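Local coordinates for protein polyprenyl synthetase (Nonlabens dokdonensis, PDB 6KD7) that probably acts as a magnesium-dependent prenyltransferase of the FPP/GGPP synthase family, building geranylgeranyl pyrophosphate, at residues A25-P30 and I104-A109; L46-A51 and N63-V68; Y127-V132 and G180-G185. All blocks are in the same frame, centred on the assembly; numbering follows the deposited sequence.

How the contacts relate
All three contacts join helices of one largely helical chain and are buried, but their surroundings differ. Contact 1 (25-30 with 104-109) lies farthest from the chain's centre, against the second subunit, and is the polar one: a threonine hydroxyl bonds across to a leucine carbonyl, with a water beside it. Contact 2 (46-51 with 63-68) lies nearer the centre, on helices 42-54 and 58-82, and no other subunit touches it; a threonine and a leucine pack there against alanines and a valine. Contact 3 (127-132 with 180-185) is aliphatic, and its first helix also reaches the second subunit. Contacts 2 and 3 adjoin, Ala64 CB lying 3.4 Å from Ile183 CD1, whereas contact 1 stands apart from both.

Contact 1 (A25-P30 and I104-A109); sequences AGLYDP and ILTGDA
Gly26 faces Thr106 through its carbonyl: a water lies within hydrogen-bonding distance of both Gly26 O and Thr106 OG1, 2.8 Å from the hydroxyl. Leu27 and Thr106 carry the largest shares of the contact. The leucine carbonyl takes the proton of the threonine hydroxyl, with Thr106 OG1 2.8 Å from Leu27 O and Thr102 O a second, weak partner of the hydroxyl. The C=O...donor angle is 126°. The donor is tilted 20° from the carbonyl plane. The hydroxyl stands anti to its own carbonyl carbon, which places CG2 on the other branch, anti to the backbone N. The leucine side chain reaches the second helix with its CD1, which lies 3.7 Å from Leu105 CG and 4.0 Å from Ala109 CB. CB of Pro30 points toward the second helix and touches Thr106 CG2 at 3.8 Å. An alanine in place of Thr106 would probably leave Leu27 O and the water without their hydroxyl partner and open a gap beside the proline ring. The axes of the two short segments approach to 8.9 Å and make an angle of 69°, so the helices cross steeply and contact is concentrated around Leu27 and Thr106. The contact thus joins helix 25-35 to helix 100-116, with helix 58-82 packed alongside, its Leu77 against Thr106, while Trp98 packs on Pro30. Beyond lies the second subunit: Gln145 of that subunit packs on Leu105, and its Glu142 is hydrogen-bonded to Tyr28 OH, which places this pair of helices beside the subunit interface.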
loop_
_atom_site.group_PDB
_atom_site.type_symbol
_atom_site.label_atom_id
_atom_site.label_comp_id
_atom_site.label_asym_id
_atom_site.label_seq_id
_atom_site.Cartn_x
_atom_site.Cartn_y
_atom_site.Cartn_z
ATOM N N ALA A 25 -32.147 -3.180 1.336
ATOM C CA ALA A 25 -31.395 -4.451 1.304
ATOM C C ALA A 25 -29.963 -4.243 1.798
ATOM O O ALA A 25 -29.488 -5.110 2.498
ATOM C CB ALA A 25 -31.420 -5.012 -0.090
ATOM N N GLY A 26 -29.335 -3.122 1.450
ATOM C CA GLY A 26 -27.950 -2.822 1.883
ATOM C C GLY A 26 -27.791 -2.829 3.400
ATOM O O GLY A 26 -26.648 -3.036 3.920
ATOM N N LEU A 27 -28.881 -2.561 4.120
ATOM C CA LEU A 27 -28.854 -2.609 5.592
ATOM C C LEU A 27 -29.237 -4.011 6.103
ATOM O O LEU A 27 -28.586 -4.500 7.056
ATOM C CB LEU A 27 -29.831 -1.555 6.101
ATOM C CG LEU A 27 -29.811 -1.421 7.609
ATOM C CD1 LEU A 27 -28.447 -0.897 8.064
ATOM C CD2 LEU A 27 -30.939 -0.509 8.088
ATOM N N TYR A 28 -30.316 -4.611 5.585
ATOM C CA TYR A 28 -30.961 -5.786 6.244
ATOM C C TYR A 28 -30.484 -7.113 5.632
ATOM O O TYR A 28 -30.469 -8.105 6.389
ATOM C CB TYR A 28 -32.486 -5.654 6.230
ATOM C CG TYR A 28 -33.011 -4.530 7.092
ATOM C CD1 TYR A 28 -32.880 -4.564 8.475
ATOM C CD2 TYR A 28 -33.668 -3.442 6.539
ATOM C CE1 TYR A 28 -33.390 -3.561 9.286
ATOM C CE2 TYR A 28 -34.169 -2.422 7.343
ATOM C CZ TYR A 28 -34.060 -2.500 8.716
ATOM O OH TYR A 28 -34.529 -1.478 9.481
ATOM N N ASP A 29 -30.010 -7.151 4.384
ATOM C CA ASP A 29 -29.512 -8.434 3.793
ATOM C C ASP A 29 -28.467 -9.075 4.702
ATOM O O ASP A 29 -28.567 -10.251 5.024
ATOM C CB ASP A 29 -28.846 -8.270 2.428
ATOM C CG ASP A 29 -29.800 -8.091 1.274
ATOM O OD1 ASP A 29 -31.045 -8.230 1.486
ATOM O OD2 ASP A 29 -29.276 -7.797 0.166
ATOM N N PRO A 30 -27.482 -8.316 5.242
ATOM C CA PRO A 30 -26.509 -8.895 6.140
ATOM C C PRO A 30 -27.102 -9.378 7.461
ATOM O O PRO A 30 -26.493 -10.231 8.094
ATOM C CB PRO A 30 -25.462 -7.788 6.354
ATOM C CG PRO A 30 -25.733 -6.779 5.296
ATOM C CD PRO A 30 -27.228 -6.885 5.032
ATOM N N ILE A 104 -20.417 -2.089 10.055
ATOM C CA ILE A 104 -20.564 -1.118 11.179
ATOM C C ILE A 104 -22.061 -0.790 11.291
ATOM O O ILE A 104 -22.661 -1.041 12.317
ATOM C CB ILE A 104 -19.704 0.135 10.972
ATOM C CG1 ILE A 104 -18.208 -0.211 11.097
ATOM C CG2 ILE A 104 -20.140 1.216 11.962
ATOM C CD1 ILE A 104 -17.300 0.939 10.692
ATOM N N LEU A 105 -22.665 -0.379 10.204
ATOM C CA LEU A 105 -24.043 0.152 10.192
ATOM C C LEU A 105 -25.040 -0.977 10.442
ATOM O O LEU A 105 -25.965 -0.762 11.246
ATOM C CB LEU A 105 -24.307 0.806 8.841
ATOM C CG LEU A 105 -25.683 1.435 8.718
ATOM C CD1 LEU A 105 -25.816 2.576 9.738
ATOM C CD2 LEU A 105 -25.881 1.959 7.319
ATOM N N THR A 106 -24.894 -2.133 9.773
ATOM C CA THR A 106 -25.823 -3.266 9.994
ATOM C C THR A 106 -25.717 -3.706 11.446
ATOM O O THR A 106 -26.749 -4.063 12.042
ATOM C CB THR A 106 -25.581 -4.401 9.003
ATOM O OG1 THR A 106 -25.966 -3.819 7.760
ATOM C CG2 THR A 106 -26.412 -5.611 9.296
ATOM N N GLY A 107 -24.527 -3.742 12.019
ATOM C CA GLY A 107 -24.432 -4.179 13.424
ATOM C C GLY A 107 -25.205 -3.210 14.337
ATOM O O GLY A 107 -25.864 -3.647 15.315
ATOM N N ASP A 108 -25.074 -1.904 14.072
ATOM C CA ASP A 108 -25.802 -0.853 14.821
ATOM C C ASP A 108 -27.310 -1.148 14.708
ATOM O O ASP A 108 -27.964 -1.150 15.737
ATOM C CB ASP A 108 -25.462 0.534 14.302
ATOM C CG ASP A 108 -24.038 1.010 14.563
ATOM O OD1 ASP A 108 -23.295 0.344 15.376
ATOM O OD2 ASP A 108 -23.671 2.090 13.932
ATOM N N ALA A 109 -27.818 -1.422 13.508
ATOM C CA ALA A 109 -29.251 -1.675 13.249
ATOM C C ALA A 109 -29.666 -2.927 14.045
ATOM O O ALA A 109 -30.749 -2.904 14.655
ATOM C CB ALA A 109 -29.565 -1.784 11.802
HETATM O O HOH W 1 -25.116 -1.605 6.184
#

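Contact 2 (L46-A51 and N63-V68); sequences LTLMSA and NAAIAV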
loop_
_atom_site.group_PDB
_atom_site.type_symbol
_atom_site.label_atom_id
_atom_site.label_comp_id
_atom_site.label_asym_id
_atom_site.label_seq_id
_atom_site.Cartn_x
_atom_site.Cartn_y
_atom_site.Cartn_z
ATOM N N LEU A 46 -31.171 -20.871 26.315
ATOM C CA LEU A 46 -31.118 -20.693 27.788
ATOM C C LEU A 46 -32.354 -19.886 28.257
ATOM O O LEU A 46 -32.897 -20.220 29.334
ATOM C CB LEU A 46 -29.819 -20.003 28.203
ATOM C CG LEU A 46 -28.545 -20.844 28.077
ATOM C CD1 LEU A 46 -27.303 -19.992 28.292
ATOM C CD2 LEU A 46 -28.545 -22.010 29.038
ATOM N N THR A 47 -32.759 -18.863 27.496
ATOM C CA THR A 47 -33.896 -17.968 27.798
ATOM C C THR A 47 -35.169 -18.836 27.841
ATOM O O THR A 47 -35.859 -18.798 28.901
ATOM C CB THR A 47 -33.943 -16.784 26.817
ATOM O OG1 THR A 47 -32.767 -15.987 27.020
ATOM C CG2 THR A 47 -35.182 -15.942 27.035
ATOM N N LEU A 48 -35.408 -19.631 26.795
ATOM C CA LEU A 48 -36.590 -20.533 26.682
ATOM C C LEU A 48 -36.573 -21.575 27.810
ATOM O O LEU A 48 -37.603 -21.771 28.469
ATOM C CB LEU A 48 -36.607 -21.207 25.321
ATOM C CG LEU A 48 -36.565 -20.271 24.136
ATOM C CD1 LEU A 48 -36.578 -21.070 22.848
ATOM C CD2 LEU A 48 -37.707 -19.274 24.154
ATOM N N MET A 49 -35.432 -22.167 28.102
ATOM C CA MET A 49 -35.341 -23.194 29.150
ATOM C C MET A 49 -35.710 -22.553 30.488
ATOM O O MET A 49 -36.449 -23.190 31.258
ATOM C CB MET A 49 -33.931 -23.792 29.237
ATOM C CG MET A 49 -33.586 -24.744 28.073
ATOM S SD MET A 49 -31.787 -24.987 27.930
ATOM C CE MET A 49 -31.529 -25.918 29.428
ATOM N N SER A 50 -35.165 -21.372 30.782
ATOM C CA SER A 50 -35.383 -20.629 32.053
ATOM C C SER A 50 -36.883 -20.356 32.209
ATOM O O SER A 50 -37.449 -20.646 33.259
ATOM C CB SER A 50 -34.629 -19.338 32.068
ATOM O OG SER A 50 -34.597 -18.782 33.371
ATOM N N ALA A 51 -37.488 -19.812 31.171
ATOM C CA ALA A 51 -38.914 -19.519 31.113
ATOM C C ALA A 51 -39.680 -20.801 31.506
ATOM O O ALA A 51 -40.365 -20.759 32.513
ATOM C CB ALA A 51 -39.266 -19.010 29.748
ATOM N N ASN A 63 -39.781 -13.689 22.040
ATOM C CA ASN A 63 -39.279 -12.370 21.556
ATOM C C ASN A 63 -37.974 -12.032 22.309
ATOM O O ASN A 63 -37.002 -11.654 21.645
ATOM C CB ASN A 63 -40.355 -11.294 21.643
ATOM C CG ASN A 63 -41.367 -11.409 20.523
ATOM O OD1 ASN A 63 -41.268 -12.260 19.659
ATOM N ND2 ASN A 63 -42.328 -10.514 20.505
ATOM N N ALA A 64 -37.909 -12.259 23.613
ATOM C CA ALA A 64 -36.711 -11.995 24.419
ATOM C C ALA A 64 -35.555 -12.924 24.010
ATOM O O ALA A 64 -34.376 -12.481 24.057
ATOM C CB ALA A 64 -36.991 -12.166 25.871
ATOM N N ALA A 65 -35.847 -14.193 23.759
ATOM C CA ALA A 65 -34.869 -15.192 23.269
ATOM C C ALA A 65 -34.277 -14.695 21.936
ATOM O O ALA A 65 -33.067 -14.705 21.776
ATOM C CB ALA A 65 -35.550 -16.533 23.069
ATOM N N ILE A 66 -35.121 -14.251 21.033
ATOM C CA ILE A 66 -34.676 -13.719 19.734
ATOM C C ILE A 66 -33.843 -12.448 19.963
ATOM O O ILE A 66 -32.802 -12.328 19.286
ATOM C CB ILE A 66 -35.874 -13.491 18.834
ATOM C CG1 ILE A 66 -36.527 -14.838 18.520
ATOM C CG2 ILE A 66 -35.458 -12.735 17.568
ATOM C CD1 ILE A 66 -37.813 -14.717 17.711
ATOM N N ALA A 67 -34.193 -11.583 20.928
ATOM C CA ALA A 67 -33.378 -10.383 21.238
ATOM C C ALA A 67 -31.954 -10.833 21.588
ATOM O O ALA A 67 -30.966 -10.194 21.180
ATOM C CB ALA A 67 -33.941 -9.580 22.392
ATOM N N VAL A 68 -31.865 -11.828 22.444
ATOM C CA VAL A 68 -30.568 -12.345 22.909
ATOM C C VAL A 68 -29.720 -12.759 21.688
ATOM O O VAL A 68 -28.551 -12.404 21.647
ATOM C CB VAL A 68 -30.785 -13.478 23.906
ATOM C CG1 VAL A 68 -29.571 -14.365 24.048
ATOM C CG2 VAL A 68 -31.160 -12.905 25.243
#
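Thr47 lays its methyl over the backbone of the facing helix, CG2 resting 3.8 Å from Ala65 N and nearly as close to Ala65 CA. With CG2 anti to its own backbone N (chi1 -65° for OG1), the methyl covers the peptide link between Ala64 and Ala65, and Thr47 CG2 is 4.3 Å from Ala64 CB. The other branch, OG1, lies 3.9 Å from Val68 CG2, an apolar neighbour. The polar need of this buried hydroxyl is met by a third helix, through a hydrogen bond with Ala176 O on helix 158-183. Beside the threonine, Leu48 starts out to the flank of the interface and then bends in. Its CD2 reaches Ala65 CB at 3.7 Å, and CG follows at 4.0 Å from the same methyl.

The pair is a near-antiparallel helical hairpin of the all-helical prenyl synthase fold: helices 42-54 and 58-82 are consecutive in the chain, and the axes of the two short segments run at 151° to each other. Thr47 and Ala65 have the nearest CA atoms, 5.4 Å apart, a close backbone approach that goes with the small side chains at this level; the axes themselves come within 9.0 Å. The Val68 side chain is about 10 Å from the bound pyrophosphate; farther along helix 58-82, His72 and Leu76 line its pocket. Ala64 also packs on Ile183 of helix 158-183, Met179 of the same helix packs on Val68, and the Ala64 backbone N is hydrogen-bonded to Tyr121 OH.

Contact 3 (Y127-V132 and G180-G185); sequences YQLNKV and GAIIAG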
loop_
_atom_site.group_PDB
_atom_site.type_symbol
_atom_site.label_atom_id
_atom_site.label_comp_id
_atom_site.label_asym_id
_atom_site.label_seq_id
_atom_site.Cartn_x
_atom_site.Cartn_y
_atom_site.Cartn_z
ATOM N N TYR A 127 -39.470 -3.150 31.459
ATOM C CA TYR A 127 -38.502 -2.388 32.261
ATOM C C TYR A 127 -37.390 -3.322 32.728
ATOM O O TYR A 127 -36.207 -2.954 32.784
ATOM C CB TYR A 127 -39.162 -1.611 33.410
ATOM C CG TYR A 127 -38.191 -0.784 34.201
ATOM C CD1 TYR A 127 -37.901 0.513 33.823
ATOM C CD2 TYR A 127 -37.513 -1.310 35.273
ATOM C CE1 TYR A 127 -36.992 1.285 34.521
ATOM C CE2 TYR A 127 -36.590 -0.561 35.974
ATOM C CZ TYR A 127 -36.336 0.741 35.588
ATOM O OH TYR A 127 -35.407 1.461 36.260
ATOM N N GLN A 128 -37.737 -4.493 33.196
ATOM C CA GLN A 128 -36.729 -5.345 33.873
ATOM C C GLN A 128 -35.769 -5.915 32.801
ATOM O O GLN A 128 -34.577 -6.087 33.096
ATOM C CB GLN A 128 -37.478 -6.434 34.654
ATOM C CG GLN A 128 -38.009 -5.991 36.016
ATOM C CD GLN A 128 -38.607 -7.205 36.696
ATOM O OE1 GLN A 128 -39.708 -7.636 36.370
ATOM N NE2 GLN A 128 -37.804 -7.868 37.502
ATOM N N LEU A 129 -36.338 -6.308 31.666
ATOM C CA LEU A 129 -35.639 -6.902 30.501
ATOM C C LEU A 129 -34.621 -5.857 30.008
ATOM O O LEU A 129 -33.419 -6.197 29.961
ATOM C CB LEU A 129 -36.664 -7.278 29.430
ATOM C CG LEU A 129 -37.508 -8.525 29.729
ATOM C CD1 LEU A 129 -38.513 -8.762 28.624
ATOM C CD2 LEU A 129 -36.644 -9.782 29.965
ATOM N N ASN A 130 -35.082 -4.624 29.746
ATOM C CA ASN A 130 -34.224 -3.538 29.200
ATOM C C ASN A 130 -33.084 -3.317 30.164
ATOM O O ASN A 130 -31.922 -3.243 29.753
ATOM C CB ASN A 130 -34.947 -2.226 28.945
ATOM C CG ASN A 130 -35.580 -2.249 27.596
ATOM O OD1 ASN A 130 -36.719 -2.717 27.456
ATOM N ND2 ASN A 130 -34.874 -1.726 26.602
ATOM N N LYS A 131 -33.393 -3.252 31.451
ATOM C CA LYS A 131 -32.356 -2.950 32.465
ATOM C C LYS A 131 -31.252 -4.013 32.529
ATOM O O LYS A 131 -30.105 -3.629 32.468
ATOM C CB LYS A 131 -33.023 -2.792 33.830
ATOM C CG LYS A 131 -32.164 -2.127 34.889
ATOM C CD LYS A 131 -32.992 -1.417 35.914
ATOM C CE LYS A 131 -32.163 -0.738 36.976
ATOM N NZ LYS A 131 -31.127 -1.641 37.513
ATOM N N VAL A 132 -31.582 -5.301 32.555
ATOM C CA VAL A 132 -30.498 -6.312 32.699
ATOM C C VAL A 132 -29.785 -6.443 31.329
ATOM O O VAL A 132 -28.544 -6.630 31.318
ATOM C CB VAL A 132 -30.993 -7.672 33.235
ATOM C CG1 VAL A 132 -31.960 -8.325 32.269
ATOM C CG2 VAL A 132 -29.805 -8.577 33.537
ATOM N N GLY A 180 -35.424 -15.106 31.074
ATOM C CA GLY A 180 -36.514 -16.110 31.045
ATOM C C GLY A 180 -37.242 -16.099 32.372
ATOM O O GLY A 180 -38.464 -16.090 32.371
ATOM N N ALA A 181 -36.476 -15.985 33.447
ATOM C CA ALA A 181 -36.951 -15.858 34.829
ATOM C C ALA A 181 -37.828 -14.593 34.951
ATOM O O ALA A 181 -38.930 -14.667 35.523
ATOM C CB ALA A 181 -35.769 -15.883 35.759
ATOM N N ILE A 182 -37.421 -13.477 34.352
ATOM C CA ILE A 182 -38.214 -12.224 34.394
ATOM C C ILE A 182 -39.538 -12.492 33.694
ATOM O O ILE A 182 -40.558 -12.031 34.160
ATOM C CB ILE A 182 -37.477 -11.057 33.709
ATOM C CG1 ILE A 182 -36.309 -10.565 34.559
ATOM C CG2 ILE A 182 -38.436 -9.932 33.337
ATOM C CD1 ILE A 182 -35.364 -9.700 33.757
ATOM N N ILE A 183 -39.509 -13.176 32.567
ATOM C CA ILE A 183 -40.775 -13.419 31.826
ATOM C C ILE A 183 -41.725 -14.321 32.629
ATOM O O ILE A 183 -42.926 -14.228 32.412
ATOM C CB ILE A 183 -40.463 -13.891 30.401
ATOM C CG1 ILE A 183 -39.837 -12.733 29.620
ATOM C CG2 ILE A 183 -41.706 -14.422 29.722
ATOM C CD1 ILE A 183 -39.068 -13.138 28.408
ATOM N N ALA A 184 -41.186 -15.179 33.491
ATOM C CA ALA A 184 -41.989 -16.123 34.306
ATOM C C ALA A 184 -42.499 -15.410 35.564
ATOM O O ALA A 184 -43.151 -16.070 36.374
ATOM C CB ALA A 184 -41.147 -17.330 34.695
ATOM N N GLY A 185 -42.056 -14.184 35.817
ATOM C CA GLY A 185 -42.538 -13.345 36.927
ATOM C C GLY A 185 -41.762 -13.627 38.187
ATOM O O GLY A 185 -42.163 -13.216 39.278
#
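Ile182 reaches across to Gln128, Leu129 and Val132, and most of the tight packing is its work. Its CG2 lies 3.8 Å from Leu129 CD2 and 3.9 Å from Gln128 CB. The longer branch is extended, with CD1 anti to CA (chi2 164°), and Ile182 CD1 comes to 3.8 Å from Gln128 O and 4.0 Å from Val132 CG1. Leu129 also touches Ile183, more loosely, with Leu129 CD1 at 4.3 Å from Ile183 CG1. Toward solvent the contact thins out. Gln128, which is partly exposed, also packs on Gln191 of helix 188-215, and the chain beyond Ile183 reaches the surface at Gly185.

Phe118 and Tyr121 also pack on Leu129, and Tyr121 on Ile183, while Tyr127 of the first helix turns to the second subunit, bonding with its OH to Glu119 O there. Gly185, with a positive phi of 87° and bonds back into the last turn, forms a Schellman motif. Helix 123-150 here packs on the C-terminal part of helix 158-183, a helix-to-helix contact within the all-helical prenyl synthase fold.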